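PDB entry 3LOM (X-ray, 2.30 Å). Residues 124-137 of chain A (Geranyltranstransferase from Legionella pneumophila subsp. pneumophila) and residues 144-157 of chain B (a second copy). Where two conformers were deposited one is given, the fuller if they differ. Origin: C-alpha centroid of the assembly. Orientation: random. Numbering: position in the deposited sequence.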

# COMPACT_ATOMS: atom_id res chain seq x y z
N GLN A 124 1.63 -4.83 -0.43
CA GLN A 124 0.70 -3.87 0.17
C GLN A 124 -0.44 -3.55 -0.79
O GLN A 124 -1.61 -3.66 -0.42
CB GLN A 124 1.39 -2.58 0.67
CG GLN A 124 0.37 -1.46 1.02
CD GLN A 124 0.87 -0.40 2.00
OE1 GLN A 124 0.13 -0.01 2.91
NE2 GLN A 124 2.11 0.08 1.81
N ALA A 125 -0.08 -3.17 -2.01
CA ALA A 125 -1.06 -2.93 -3.06
C ALA A 125 -1.91 -4.17 -3.40
O ALA A 125 -3.11 -4.05 -3.65
CB ALA A 125 -0.39 -2.39 -4.31
N LEU A 126 -1.29 -5.36 -3.38
CA LEU A 126 -2.00 -6.60 -3.75
C LEU A 126 -3.12 -6.93 -2.77
O LEU A 126 -4.23 -7.26 -3.20
CB LEU A 126 -1.06 -7.80 -3.93
CG LEU A 126 -1.75 -9.08 -4.45
CD1 LEU A 126 -2.44 -8.87 -5.80
CD2 LEU A 126 -0.82 -10.29 -4.50
N ALA A 127 -2.81 -6.83 -1.48
CA ALA A 127 -3.78 -7.03 -0.40
C ALA A 127 -5.07 -6.25 -0.64
O ALA A 127 -6.16 -6.78 -0.45
CB ALA A 127 -3.17 -6.63 0.92
N ILE A 128 -4.93 -5.01 -1.09
CA ILE A 128 -6.05 -4.13 -1.42
C ILE A 128 -6.73 -4.54 -2.74
O ILE A 128 -7.96 -4.55 -2.80
CB ILE A 128 -5.60 -2.65 -1.42
CG1 ILE A 128 -5.10 -2.27 -0.03
CG2 ILE A 128 -6.73 -1.71 -1.84
CD1 ILE A 128 -4.00 -1.24 -0.04
N GLU A 129 -5.95 -4.89 -3.76
CA GLU A 129 -6.49 -5.42 -5.04
C GLU A 129 -7.36 -6.66 -4.83
O GLU A 129 -8.48 -6.71 -5.32
CB GLU A 129 -5.36 -5.73 -6.04
CG GLU A 129 -5.84 -6.12 -7.45
CD GLU A 129 -4.81 -5.82 -8.55
OE1 GLU A 129 -5.22 -5.74 -9.73
OE2 GLU A 129 -3.61 -5.64 -8.25
N VAL A 130 -6.82 -7.62 -4.09
CA VAL A 130 -7.51 -8.86 -3.72
C VAL A 130 -8.84 -8.60 -3.00
O VAL A 130 -9.85 -9.24 -3.32
CB VAL A 130 -6.59 -9.77 -2.87
CG1 VAL A 130 -7.33 -10.99 -2.33
CG2 VAL A 130 -5.40 -10.22 -3.70
N LEU A 131 -8.84 -7.65 -2.05
CA LEU A 131 -10.06 -7.28 -1.35
C LEU A 131 -11.10 -6.73 -2.31
O LEU A 131 -12.22 -7.20 -2.34
CB LEU A 131 -9.79 -6.26 -0.24
CG LEU A 131 -9.11 -6.75 1.04
CD1 LEU A 131 -8.70 -5.56 1.89
CD2 LEU A 131 -9.96 -7.72 1.84
N LEU A 132 -10.70 -5.75 -3.12
CA LEU A 132 -11.62 -5.09 -4.04
C LEU A 132 -12.20 -5.95 -5.16
O LEU A 132 -13.41 -5.90 -5.39
CB LEU A 132 -10.99 -3.83 -4.62
CG LEU A 132 -10.61 -2.70 -3.66
CD1 LEU A 132 -10.08 -1.56 -4.48
CD2 LEU A 132 -11.77 -2.26 -2.75
N MET A 133 -11.37 -6.74 -5.87
CA MET A 133 -11.86 -7.53 -7.00
C MET A 133 -12.59 -8.83 -6.59
O MET A 133 -13.58 -9.21 -7.20
CB MET A 133 -10.77 -7.78 -8.06
CG MET A 133 -9.62 -8.72 -7.67
SD MET A 133 -8.27 -8.79 -8.88
CE MET A 133 -7.13 -9.87 -8.01
N ARG A 134 -12.09 -9.49 -5.54
CA ARG A 134 -12.63 -10.79 -5.12
C ARG A 134 -13.86 -10.73 -4.20
O ARG A 134 -14.68 -11.65 -4.22
CB ARG A 134 -11.55 -11.68 -4.50
CG ARG A 134 -10.37 -12.00 -5.41
CD ARG A 134 -10.76 -12.95 -6.53
NE ARG A 134 -9.67 -13.16 -7.49
CZ ARG A 134 -8.74 -14.10 -7.38
NH1 ARG A 134 -8.74 -14.94 -6.35
NH2 ARG A 134 -7.79 -14.19 -8.31
N LEU A 135 -13.98 -9.68 -3.39
CA LEU A 135 -15.14 -9.52 -2.50
C LEU A 135 -16.38 -8.97 -3.22
O LEU A 135 -17.50 -9.24 -2.79
CB LEU A 135 -14.83 -8.63 -1.29
CG LEU A 135 -13.92 -9.15 -0.16
CD1 LEU A 135 -13.67 -8.03 0.84
CD2 LEU A 135 -14.50 -10.37 0.53
N SER A 136 -16.16 -8.21 -4.29
CA SER A 136 -17.23 -7.53 -5.02
C SER A 136 -18.33 -8.39 -5.67
O SER A 136 -19.47 -7.93 -5.77
CB SER A 136 -16.63 -6.57 -6.05
OG SER A 136 -16.06 -5.46 -5.40
N PRO A 137 -18.01 -9.62 -6.13
CA PRO A 137 -19.17 -10.43 -6.53
C PRO A 137 -19.90 -11.07 -5.34
O PRO A 137 -21.04 -11.50 -5.49
CB PRO A 137 -18.57 -11.51 -7.44
CG PRO A 137 -17.18 -11.03 -7.78
CD PRO A 137 -16.75 -10.25 -6.59
N VAL B 144 -16.83 3.88 -5.53
CA VAL B 144 -15.66 3.97 -4.65
C VAL B 144 -14.73 2.77 -4.90
O VAL B 144 -13.51 2.95 -5.01
CB VAL B 144 -16.06 4.06 -3.15
CG1 VAL B 144 -14.85 4.31 -2.27
CG2 VAL B 144 -17.09 5.16 -2.92
N VAL B 145 -15.31 1.58 -5.02
CA VAL B 145 -14.58 0.35 -5.33
C VAL B 145 -13.86 0.44 -6.68
O VAL B 145 -12.65 0.19 -6.76
CB VAL B 145 -15.51 -0.90 -5.29
CG1 VAL B 145 -14.84 -2.13 -5.91
CG2 VAL B 145 -15.92 -1.20 -3.85
N ALA B 146 -14.60 0.85 -7.71
CA ALA B 146 -14.09 0.93 -9.08
C ALA B 146 -12.87 1.84 -9.24
O ALA B 146 -11.90 1.45 -9.89
CB ALA B 146 -15.19 1.37 -10.03
N ILE B 147 -12.92 3.03 -8.65
CA ILE B 147 -11.81 3.97 -8.85
C ILE B 147 -10.57 3.61 -7.99
O ILE B 147 -9.44 3.84 -8.42
CB ILE B 147 -12.23 5.47 -8.76
CG1 ILE B 147 -11.88 6.10 -7.42
CG2 ILE B 147 -13.69 5.69 -9.11
CD1 ILE B 147 -10.82 7.11 -7.57
N THR B 148 -10.80 3.02 -6.82
CA THR B 148 -9.73 2.53 -5.95
C THR B 148 -9.03 1.33 -6.60
O THR B 148 -7.81 1.18 -6.48
CB THR B 148 -10.27 2.21 -4.52
OG1 THR B 148 -11.05 3.31 -4.06
CG2 THR B 148 -9.15 1.97 -3.52
N GLN B 149 -9.81 0.50 -7.30
CA GLN B 149 -9.30 -0.59 -8.14
C GLN B 149 -8.26 -0.12 -9.16
O GLN B 149 -7.17 -0.68 -9.23
CB GLN B 149 -10.44 -1.30 -8.89
CG GLN B 149 -11.00 -2.53 -8.19
CD GLN B 149 -10.40 -3.83 -8.70
OE1 GLN B 149 -11.11 -4.65 -9.29
NE2 GLN B 149 -9.10 -4.02 -8.48
N VAL B 150 -8.62 0.91 -9.92
CA VAL B 150 -7.75 1.53 -10.92
C VAL B 150 -6.35 1.92 -10.39
O VAL B 150 -5.34 1.62 -11.02
CB VAL B 150 -8.43 2.77 -11.54
CG1 VAL B 150 -7.48 3.50 -12.46
CG2 VAL B 150 -9.70 2.38 -12.29
N LEU B 151 -6.32 2.58 -9.23
CA LEU B 151 -5.08 3.02 -8.60
C LEU B 151 -4.18 1.85 -8.23
O LEU B 151 -3.00 1.81 -8.57
CB LEU B 151 -5.36 3.82 -7.32
CG LEU B 151 -4.12 4.35 -6.60
CD1 LEU B 151 -3.36 5.33 -7.50
CD2 LEU B 151 -4.51 5.02 -5.30
N VAL B 152 -4.77 0.90 -7.53
CA VAL B 152 -4.05 -0.25 -7.03
C VAL B 152 -3.59 -1.22 -8.15
O VAL B 152 -2.53 -1.86 -8.04
CB VAL B 152 -4.87 -0.88 -5.88
CG1 VAL B 152 -4.88 -2.35 -5.95
CG2 VAL B 152 -4.31 -0.44 -4.54
N ASN B 153 -4.36 -1.29 -9.24
CA ASN B 153 -3.98 -2.06 -10.43
C ASN B 153 -2.71 -1.49 -11.06
O ASN B 153 -1.76 -2.21 -11.36
CB ASN B 153 -5.10 -2.07 -11.48
CG ASN B 153 -6.25 -3.01 -11.13
OD1 ASN B 153 -7.08 -3.34 -11.98
ND2 ASN B 153 -6.33 -3.42 -9.87
N ALA B 154 -2.74 -0.17 -11.27
CA ALA B 154 -1.67 0.55 -11.94
C ALA B 154 -0.38 0.66 -11.11
O ALA B 154 0.72 0.67 -11.67
CB ALA B 154 -2.15 1.94 -12.34
N SER B 155 -0.53 0.72 -9.79
CA SER B 155 0.60 0.99 -8.89
C SER B 155 1.27 -0.29 -8.39
O SER B 155 2.39 -0.24 -7.86
CB SER B 155 0.13 1.79 -7.67
OG SER B 155 -0.48 0.92 -6.73
N GLY B 156 0.59 -1.41 -8.53
CA GLY B 156 1.06 -2.66 -7.94
C GLY B 156 1.98 -3.49 -8.82
O GLY B 156 2.66 -2.97 -9.71
N ILE B 157 1.98 -4.81 -8.55
CA ILE B 157 2.82 -5.78 -9.27
C ILE B 157 2.50 -5.96 -10.75
O ILE B 157 3.33 -6.44 -11.51
CB ILE B 157 2.85 -7.16 -8.57
CG1 ILE B 157 1.46 -7.83 -8.60
CG2 ILE B 157 3.39 -7.02 -7.15
CD1 ILE B 157 1.37 -9.16 -7.82
O HOH W 1 -2.10 -4.26 -6.62

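Helix 124-135 of chain A and helix 144-155 of chain B pack roughly antiparallel, their N-to-C directions 143° apart and their axes 9.1 Å apart at closest approach; the two stretches bury 615 Å² between them, mostly through apolar side chains. V145(B) points toward chain A near the C-terminal end of helix 124-135, where its CG1 lies 4.4 Å from L132(A) CB and 3.6 Å from S136(A) OG. That hydroxyl donates to the backbone of its own chain (S136(A) OG to L132(A) O, 2.7 Å), and its contact with the valine methyl is van der Waals. One turn on, T148(B) likewise turns its hydroxyl back on its own helix, OG1 donating to V144(B) O at 2.7 Å, and its CB packs 3.8 Å from L132(A) CD1. The same leucine methyl reaches the chain B backbone, with L132(A) CD1 3.5 Å from Q149(B) N. Q149(B) leaves CA sideways, but its end comes nearer, and its aliphatic part covers the leucine, CG 3.8 Å from L132(A) CB. V152(B) is the apolar centre of the next turn: CG2 lies 3.8 Å from I128(A) CG2, while CG1 sits 3.4 Å from both E129(A) CB and A125(A) O. Its carbonyl takes part too, since water 1 donates to V152(B) O (2.8 Å) and to E129(A) OE2 (2.6 Å), bridging the chains. N153(B) ND2 approaches E129(A) OE1 to 2.6 Å, but the angle is too poor for a hydrogen bond. Just past the helix, G156(B) lets the backbones come close, G156(B) CA lying 5.3 Å from A125(A) CA and 3.9 Å from A125(A) CB. I157(B) closes the contact, its CD1 4.1 Å from L126(A) CD2.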